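Local coordinates for general odorant-binding protein 28a (Drosophila melanogaster, PDB 6QQ4) that probably binds and carries odorants or pheromones, and is involved in detecting the floral odour beta-ionone, at residues Met10-Ser15 with Met49-Ile54; Leu27-Met30 with Ala36-Tyr39. All blocks are in the same frame, centred on the assembly; numbering follows the deposited sequence.

From the N terminus, helix 2-20 runs first, and its residues 10-15 form the opening side of contact 1. Helix 24-31 follows, carrying residues 27-30, and the chain then turns through residues 36-39, which closes the short loop of contact 2. Helix 39-52 comes next, and its last turn and the two residues beyond, 49-54, close the longer loop of contact 1. Contact 2 is therefore nested inside contact 1. Their centres are about 14 Å apart, but the two meet where the first two helices pack: Ala13 CB lies 3.5 Å from Leu27 CD1. Contact 1 ties helix 2-20 to the end of helix 39-52, and contact 2 ties helix 24-31 to the loop leading into it.

Contact 1: residues Met10-Ser15 with Met49-Ile54; sequences MESAES and MKNIGI
Ser12 and Asn51 face each other across the gap between two helices, and they carry almost all of this small contact, which buries 73 Å² in total. Their CA atoms are 7.6 Å apart, and both CB atoms point into the gap. The hydroxyl of Ser12 meets the nitrogen end of the Asn51 amide, with OG 3.1 Å from ND2. Asn51 CG stands opposite its own backbone N (chi1 -161°), which carries the amide out from the helix to the serine. In the model the amide is turned with ND2 toward Ser12 OG, on the same flank as Asn51 CB, which is 3.9 Å from that OG, and with Asn51 OD1 5.2 Å from it. Within the first segment, Ser15 OG donates to Ser12 O over 2.9 Å, 27° from the carbonyl plane, a bond back to its own helix. On the other side, Gly53, just past the helix, turns to a positive phi (96°), and its N still bonds Met49 O.

The pair sits at the surface, four residues along each helix from the Cys16-Cys47 disulfide that joins them covalently, one of the three disulfides of this all-helical PBP/GOBP chain. Around it, Ser12 and Ala13 pack on Val48, Met10 and Ala13 lean on helix 24-31, and Ile52 rests against Gln72 and Tyr73 of helix 66-74.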
ATOM      1  N   MET A  10      -3.129  -9.650   1.598  1.00 45.25           N
ATOM      2  CA  MET A  10      -4.547  -9.958   1.749  1.00 46.52           C
ATOM      3  C   MET A  10      -4.852 -10.602   3.087  1.00 40.80           C
ATOM      4  O   MET A  10      -5.936 -10.400   3.633  1.00 45.26           O
ATOM      5  CB  MET A  10      -5.029 -10.848   0.606  1.00 45.95           C
ATOM      6  CG  MET A  10      -5.204 -10.061  -0.672  1.00 49.93           C
ATOM      7  SD  MET A  10      -5.977  -8.439  -0.351  1.00 61.11           S
ATOM      8  CE  MET A  10      -4.716  -7.336  -0.973  1.00 48.78           C
ATOM      9  N   GLU A  11      -3.896 -11.362   3.616  1.00 41.70           N
ATOM     10  CA  GLU A  11      -4.026 -11.909   4.958  1.00 43.93           C
ATOM     11  C   GLU A  11      -4.044 -10.763   5.957  1.00 40.86           C
ATOM     12  O   GLU A  11      -4.882 -10.709   6.849  1.00 42.32           O
ATOM     13  CB  GLU A  11      -2.877 -12.860   5.292  1.00 45.49           C
ATOM     14  CG  GLU A  11      -2.675 -14.013   4.324  1.00 48.69           C
ATOM     15  CD  GLU A  11      -1.389 -14.781   4.612  1.00 51.39           C
ATOM     16  OE1 GLU A  11      -1.162 -15.152   5.789  1.00 52.25           O
ATOM     17  OE2 GLU A  11      -0.591 -14.989   3.668  1.00 53.30           O
ATOM     18  N   SER A  12      -3.090  -9.856   5.802  1.00 43.82           N
ATOM     19  CA  SER A  12      -3.024  -8.683   6.653  1.00 40.58           C
ATOM     20  C   SER A  12      -4.326  -7.892   6.527  1.00 42.84           C
ATOM     21  O   SER A  12      -4.935  -7.509   7.523  1.00 45.74           O
ATOM     22  CB  SER A  12      -1.812  -7.831   6.279  1.00 41.48           C
ATOM     23  OG  SER A  12      -1.761  -6.661   7.061  1.00 47.24           O
ATOM     24  N   ALA A  13      -4.779  -7.686   5.299  1.00 39.34           N
ATOM     25  CA  ALA A  13      -6.007  -6.941   5.083  1.00 40.37           C
ATOM     26  C   ALA A  13      -7.221  -7.621   5.724  1.00 41.43           C
ATOM     27  O   ALA A  13      -8.143  -6.951   6.192  1.00 37.23           O
ATOM     28  CB  ALA A  13      -6.234  -6.733   3.597  1.00 39.62           C
ATOM     29  N   GLU A  14      -7.219  -8.949   5.746  1.00 39.86           N
ATOM     30  CA  GLU A  14      -8.325  -9.692   6.330  1.00 42.34           C
ATOM     31  C   GLU A  14      -8.404  -9.487   7.838  1.00 44.25           C
ATOM     32  O   GLU A  14      -9.494  -9.414   8.401  1.00 48.85           O
ATOM     33  CB  GLU A  14      -8.204 -11.188   6.016  1.00 47.80           C
ATOM     34  CG  GLU A  14      -9.553 -11.910   5.998  1.00 55.71           C
ATOM     35  CD  GLU A  14      -9.444 -13.410   6.247  1.00 59.33           C
ATOM     36  OE1 GLU A  14      -8.320 -13.902   6.506  1.00 50.61           O
ATOM     37  OE2 GLU A  14     -10.493 -14.093   6.188  1.00 68.94           O
ATOM     38  N   SER A  15      -7.254  -9.406   8.498  1.00 43.70           N
ATOM     39  CA  SER A  15      -7.252  -9.197   9.943  1.00 47.67           C
ATOM     40  C   SER A  15      -7.488  -7.716  10.297  1.00 47.01           C
ATOM     41  O   SER A  15      -7.889  -7.388  11.416  1.00 45.26           O
ATOM     42  CB  SER A  15      -5.942  -9.701  10.554  1.00 40.09           C
ATOM     43  OG  SER A  15      -4.827  -9.087   9.941  1.00 56.95           O
ATOM     44  N   MET A  49      -0.919  -0.771   5.544  1.00 29.65           N
ATOM     45  CA  MET A  49       0.339  -0.055   5.371  1.00 35.81           C
ATOM     46  C   MET A  49       1.072   0.108   6.702  1.00 37.96           C
ATOM     47  O   MET A  49       2.296  -0.030   6.771  1.00 41.76           O
ATOM     48  CB  MET A  49       0.096   1.304   4.724  1.00 32.33           C
ATOM     49  CG  MET A  49      -0.225   1.247   3.235  1.00 32.97           C
ATOM     50  SD  MET A  49      -0.408   2.905   2.554  1.00 35.88           S
ATOM     51  CE  MET A  49      -0.975   2.544   0.889  1.00 42.80           C
ATOM     52  N   LYS A  50       0.319   0.398   7.755  1.00 38.06           N
ATOM     53  CA  LYS A  50       0.888   0.540   9.086  1.00 39.94           C
ATOM     54  C   LYS A  50       1.456  -0.793   9.576  1.00 43.41           C
ATOM     55  O   LYS A  50       2.467  -0.829  10.276  1.00 43.48           O
ATOM     56  CB  LYS A  50      -0.165   1.075  10.068  1.00 37.74           C
ATOM     57  CG  LYS A  50      -0.397   2.564   9.912  1.00 34.63           C
ATOM     58  CD  LYS A  50      -1.312   3.113  10.974  1.00 38.49           C
ATOM     59  CE  LYS A  50      -1.351   4.629  10.887  1.00 37.41           C
ATOM     60  NZ  LYS A  50      -2.301   5.184  11.879  1.00 42.46           N
ATOM     61  N   ASN A  51       0.817  -1.893   9.200  1.00 44.08           N
ATOM     62  CA  ASN A  51       1.343  -3.199   9.565  1.00 47.54           C
ATOM     63  C   ASN A  51       2.644  -3.502   8.817  1.00 45.54           C
ATOM     64  O   ASN A  51       3.546  -4.129   9.357  1.00 51.64           O
ATOM     65  CB  ASN A  51       0.316  -4.289   9.301  1.00 45.79           C
ATOM     66  CG  ASN A  51       0.618  -5.559  10.070  0.05 49.90           C
ATOM     67  OD1 ASN A  51       1.386  -5.542  11.036  1.00 57.12           O
ATOM     68  ND2 ASN A  51       0.025  -6.669   9.642  0.53 51.31           N
ATOM     69  N   ILE A  52       2.731  -3.052   7.573  1.00 47.69           N
ATOM     70  CA  ILE A  52       3.955  -3.167   6.787  1.00 47.34           C
ATOM     71  C   ILE A  52       5.024  -2.232   7.336  1.00 50.31           C
ATOM     72  O   ILE A  52       6.212  -2.544   7.318  1.00 50.53           O
ATOM     73  CB  ILE A  52       3.699  -2.835   5.295  1.00 49.35           C
ATOM     74  CG1 ILE A  52       2.737  -3.844   4.681  1.00 46.54           C
ATOM     75  CG2 ILE A  52       5.001  -2.797   4.485  1.00 52.87           C
ATOM     76  CD1 ILE A  52       2.388  -3.496   3.269  1.00 53.35           C
ATOM     77  N   GLY A  53       4.595  -1.073   7.817  1.00 45.51           N
ATOM     78  CA  GLY A  53       5.521  -0.087   8.333  1.00 44.50           C
ATOM     79  C   GLY A  53       5.877   0.966   7.308  1.00 45.80           C
ATOM     80  O   GLY A  53       6.621   1.901   7.616  1.00 45.66           O
ATOM     81  N   ILE A  54       5.353   0.821   6.088  1.00 41.98           N
ATOM     82  CA  ILE A  54       5.576   1.821   5.047  1.00 43.40           C
ATOM     83  C   ILE A  54       4.828   3.109   5.422  1.00 37.35           C
ATOM     84  O   ILE A  54       5.232   4.212   5.048  1.00 39.37           O
ATOM     85  CB  ILE A  54       5.157   1.289   3.638  1.00 42.50           C
ATOM     86  CG1 ILE A  54       5.433   2.327   2.537  1.00 45.53           C
ATOM     87  CG2 ILE A  54       3.697   0.791   3.629  1.00 41.46           C
ATOM     88  CD1 ILE A  54       6.927   2.696   2.346  1.00 43.42           C
TER

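Contact 2: residues Leu27-Met30 with Ala36-Tyr39; sequences LQEM and ASTY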
ATOM      1  N   LEU A  27     -12.103  -5.329   0.271  1.00 35.90           N
ATOM      2  CA  LEU A  27     -11.001  -6.260   0.083  1.00 35.55           C
ATOM      3  C   LEU A  27     -10.735  -6.516  -1.408  1.00 34.34           C
ATOM      4  O   LEU A  27      -9.587  -6.585  -1.838  1.00 39.94           O
ATOM      5  CB  LEU A  27     -11.303  -7.576   0.795  1.00 41.95           C
ATOM      6  CG  LEU A  27     -10.118  -8.401   1.266  1.00 45.29           C
ATOM      7  CD1 LEU A  27      -9.374  -7.620   2.322  1.00 47.94           C
ATOM      8  CD2 LEU A  27     -10.590  -9.742   1.815  1.00 49.77           C
ATOM      9  N   GLN A  28     -11.798  -6.653  -2.194  1.00 38.89           N
ATOM     10  CA  GLN A  28     -11.641  -6.938  -3.626  1.00 42.40           C
ATOM     11  C   GLN A  28     -10.998  -5.766  -4.366  1.00 37.33           C
ATOM     12  O   GLN A  28     -10.111  -5.962  -5.203  1.00 36.88           O
ATOM     13  CB  GLN A  28     -12.989  -7.299  -4.261  1.00 45.25           C
ATOM     14  CG  GLN A  28     -12.961  -8.622  -5.036  1.00 54.44           C
ATOM     15  CD  GLN A  28     -14.352  -9.160  -5.341  1.00 62.72           C
ATOM     16  OE1 GLN A  28     -15.277  -9.023  -4.537  1.00 66.53           O
ATOM     17  NE2 GLN A  28     -14.504  -9.780  -6.508  1.00 64.11           N
ATOM     18  N   GLU A  29     -11.413  -4.546  -4.040  1.00 34.68           N
ATOM     19  CA  GLU A  29     -10.760  -3.372  -4.614  1.00 34.72           C
ATOM     20  C   GLU A  29      -9.255  -3.377  -4.360  1.00 31.26           C
ATOM     21  O   GLU A  29      -8.474  -2.984  -5.227  1.00 33.31           O
ATOM     22  CB  GLU A  29     -11.379  -2.083  -4.066  1.00 34.22           C
ATOM     23  CG  GLU A  29     -12.815  -1.925  -4.453  1.00 36.44           C
ATOM     24  CD  GLU A  29     -13.383  -0.560  -4.109  1.00 36.52           C
ATOM     25  OE1 GLU A  29     -12.870   0.111  -3.188  1.00 38.01           O
ATOM     26  OE2 GLU A  29     -14.345  -0.156  -4.784  1.00 43.07           O
ATOM     27  N   MET A  30      -8.844  -3.821  -3.179  1.00 35.53           N
ATOM     28  CA  MET A  30      -7.420  -3.886  -2.858  1.00 32.32           C
ATOM     29  C   MET A  30      -6.659  -4.894  -3.716  1.00 34.23           C
ATOM     30  O   MET A  30      -5.608  -4.557  -4.265  1.00 35.02           O
ATOM     31  CB  MET A  30      -7.205  -4.245  -1.393  1.00 36.45           C
ATOM     32  CG  MET A  30      -7.158  -3.100  -0.423  1.00 38.85           C
ATOM     33  SD  MET A  30      -6.500  -3.659   1.178  1.00 52.37           S
ATOM     34  CE  MET A  30      -4.776  -3.949   0.803  1.00 41.22           C
ATOM     35  N   ALA A  36      -9.704   3.083  -3.503  1.00 25.11           N
ATOM     36  CA  ALA A  36     -10.734   2.749  -2.530  1.00 30.11           C
ATOM     37  C   ALA A  36     -11.977   3.567  -2.840  1.00 30.63           C
ATOM     38  O   ALA A  36     -11.901   4.784  -2.922  1.00 32.30           O
ATOM     39  CB  ALA A  36     -10.248   3.020  -1.107  1.00 29.47           C
ATOM     40  N   SER A  37     -13.120   2.909  -3.013  1.00 30.20           N
ATOM     41  CA  SER A  37     -14.355   3.635  -3.305  1.00 31.34           C
ATOM     42  C   SER A  37     -15.118   3.997  -2.030  1.00 29.01           C
ATOM     43  O   SER A  37     -16.125   4.691  -2.092  1.00 34.35           O
ATOM     44  CB  SER A  37     -15.255   2.820  -4.242  1.00 35.85           C
ATOM     45  OG  SER A  37     -15.707   1.643  -3.608  1.00 37.60           O
ATOM     46  N   THR A  38     -14.634   3.536  -0.875  1.00 28.80           N
ATOM     47  CA  THR A  38     -15.239   3.871   0.420  1.00 25.65           C
ATOM     48  C   THR A  38     -14.174   4.335   1.407  1.00 28.31           C
ATOM     49  O   THR A  38     -13.001   4.015   1.245  1.00 26.68           O
ATOM     50  CB  THR A  38     -15.998   2.665   1.046  1.00 31.38           C
ATOM     51  OG1 THR A  38     -15.064   1.685   1.492  1.00 30.83           O
ATOM     52  CG2 THR A  38     -16.950   2.005   0.029  1.00 27.97           C
ATOM     53  N   TYR A  39     -14.589   5.083   2.429  1.00 26.65           N
ATOM     54  CA  TYR A  39     -13.676   5.580   3.468  1.00 24.83           C
ATOM     55  C   TYR A  39     -13.089   4.434   4.285  1.00 26.40           C
ATOM     56  O   TYR A  39     -11.908   4.445   4.637  1.00 28.06           O
ATOM     57  CB  TYR A  39     -14.409   6.564   4.381  1.00 23.50           C
ATOM     58  CG  TYR A  39     -13.548   7.217   5.427  1.00 22.90           C
ATOM     59  CD1 TYR A  39     -12.638   8.213   5.088  1.00 25.78           C
ATOM     60  CD2 TYR A  39     -13.646   6.840   6.753  1.00 24.45           C
ATOM     61  CE1 TYR A  39     -11.844   8.801   6.041  1.00 20.47           C
ATOM     62  CE2 TYR A  39     -12.874   7.426   7.715  1.00 28.54           C
ATOM     63  CZ  TYR A  39     -11.969   8.392   7.363  1.00 29.75           C
ATOM     64  OH  TYR A  39     -11.206   8.949   8.362  1.00 25.14           O
TER
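Glu29 reaches from its helix to Ser37 and takes two hydrogen bonds from that one residue, one on each carboxylate oxygen. Ser37 N donates to Glu29 OE1 over 2.8 Å with an N-H...O angle of 165°, so the bond is nearly straight. Ser37 OG donates to Glu29 OE2 at 2.5 Å. Both donors arrive on the syn sides of their oxygens, each about 20° out of the carboxylate plane, and the two-point grip fixes the rotation of the group. It works because Ser37 OG lies between its own backbone N and carbonyl carbon (chi1 66°), which brings the hydroxyl and the N-H to the same carboxylate. Glu29 OE1 also touches Ala36 CA at 3.5 Å.

In this all-helical PBP/GOBP fold the contact bridges helix 24-31 to the loop that leads into helix 39-52. Thr38 occupies the N-cap of that next helix: its OG1 takes the N-H of Gly41 and is also hydrogen-bonded to Asp26 OD1. Two donors on the carboxylate would favour its ionised form; Arg45 of helix 39-52 packs against both Glu29 and Ala36. The N-H of Ala36 is spoken for by Glu105 OE2 and the Tyr39 hydroxyl by Asp99 OD2.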